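Local coordinates for tryptophan decarboxylase 1 (Oryza sativa subsp. japonica, PDB 6KHO) that decarboxylates L-tryptophan to tryptamine and 5-hydroxy-L-tryptophan to serotonin, using pyridoxal 5'-phosphate as cofactor, at the interface of chains A and B. Coordinates in Å, arbitrary orientation; residue numbers count along the deposited sequence, not the author numbering. Chains: chain A/B, Tryptophan decarboxylase 1.

The interface of chains A and B. Residues chain A 108, 491-492; chain B 23-25.
B:Gln23 reaches across to A:Ser491 with its side-chain amide, in one small part of the homodimer interface of this group II, PLP-dependent decarboxylase, where the N-terminal segment of one chain meets the loop just before helix 495-513 of the other. Its NE2 donates to the backbone carbonyl O of A:Ser491 at 2.8 Å, nearly straight at 169°, and the acceptor lies almost in the amide plane. CG stands anti to the backbone N (chi1 179°), but the chain then bends at chi2 (29°), turning the amide toward the chain that follows it. There the other end of the amide, OE1, takes the backbone N of B:Leu25 at 2.6 Å, so both ends are held and the flat group is kept from turning. An alanine here would probably leave the A:Ser491 carbonyl without this partner and the B:Leu25 N without its acceptor, freeing the segment to shift.

B:Leu25 points its branched tip at chain A: CD1 packs on CB of A:Ser491 at 3.7 Å and also faces CB of A:Asn108. A:Leu492 crosses it at about a right angle, its CD2 4.0 Å from CB of B:Leu25. The ring of B:Pro24 sets its CB 3.6 Å from the carbonyl O of A:Asn108. Within chain A, OG of A:Ser491 accepts from the backbone N of A:Asn108 at 2.8 Å, tying together the two chain A stretches that B:Leu25 touches.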
loop_
_atom_site.group_PDB
_atom_site.type_symbol
_atom_site.label_atom_id
_atom_site.label_comp_id
_atom_site.label_asym_id
_atom_site.label_seq_id
_atom_site.Cartn_x
_atom_site.Cartn_y
_atom_site.Cartn_z
ATOM N N ASN A 108 -14.578 11.900 0.260
ATOM C CA ASN A 108 -13.782 12.169 -0.929
ATOM C C ASN A 108 -13.985 13.621 -1.351
ATOM O O ASN A 108 -14.866 14.325 -0.843
ATOM C CB ASN A 108 -14.165 11.190 -2.059
ATOM C CG ASN A 108 -12.995 10.826 -2.952
ATOM O OD1 ASN A 108 -11.912 11.412 -2.862
ATOM N ND2 ASN A 108 -13.214 9.846 -3.833
ATOM N N SER A 491 -19.889 11.474 1.246
ATOM C CA SER A 491 -19.648 12.840 0.781
ATOM C C SER A 491 -20.851 13.424 0.027
ATOM O O SER A 491 -21.119 14.629 0.115
ATOM C CB SER A 491 -18.393 12.883 -0.089
ATOM O OG SER A 491 -17.243 12.635 0.717
ATOM N N LEU A 492 -21.582 12.596 -0.729
ATOM C CA LEU A 492 -22.753 13.094 -1.452
ATOM C C LEU A 492 -23.981 13.270 -0.561
ATOM O O LEU A 492 -24.997 13.810 -1.018
ATOM C CB LEU A 492 -23.086 12.152 -2.613
ATOM C CG LEU A 492 -22.072 12.230 -3.757
ATOM C CD1 LEU A 492 -22.346 11.198 -4.849
ATOM C CD2 LEU A 492 -22.075 13.645 -4.316
ATOM N N GLN B 23 -20.127 21.281 -0.874
ATOM C CA GLN B 23 -20.251 19.941 -1.443
ATOM C C GLN B 23 -18.949 19.608 -2.162
ATOM O O GLN B 23 -18.691 20.126 -3.267
ATOM C CB GLN B 23 -21.457 19.868 -2.383
ATOM C CG GLN B 23 -21.691 18.505 -3.079
ATOM C CD GLN B 23 -21.187 17.303 -2.281
ATOM O OE1 GLN B 23 -20.229 16.650 -2.686
ATOM N NE2 GLN B 23 -21.841 17.002 -1.142
ATOM N N PRO B 24 -18.103 18.751 -1.570
ATOM C CA PRO B 24 -16.770 18.505 -2.150
ATOM C C PRO B 24 -16.797 17.771 -3.478
ATOM O O PRO B 24 -15.813 17.861 -4.221
ATOM C CB PRO B 24 -16.061 17.668 -1.071
ATOM C CG PRO B 24 -17.160 17.046 -0.276
ATOM C CD PRO B 24 -18.274 18.070 -0.268
ATOM N N LEU B 25 -17.876 17.052 -3.798
ATOM C CA LEU B 25 -18.005 16.353 -5.069
ATOM C C LEU B 25 -19.087 16.971 -5.950
ATOM O O LEU B 25 -19.733 16.269 -6.729
ATOM C CB LEU B 25 -18.279 14.865 -4.842
ATOM C CG LEU B 25 -17.159 14.094 -4.125
ATOM C CD1 LEU B 25 -17.640 12.704 -3.732
ATOM C CD2 LEU B 25 -15.903 14.005 -4.999
#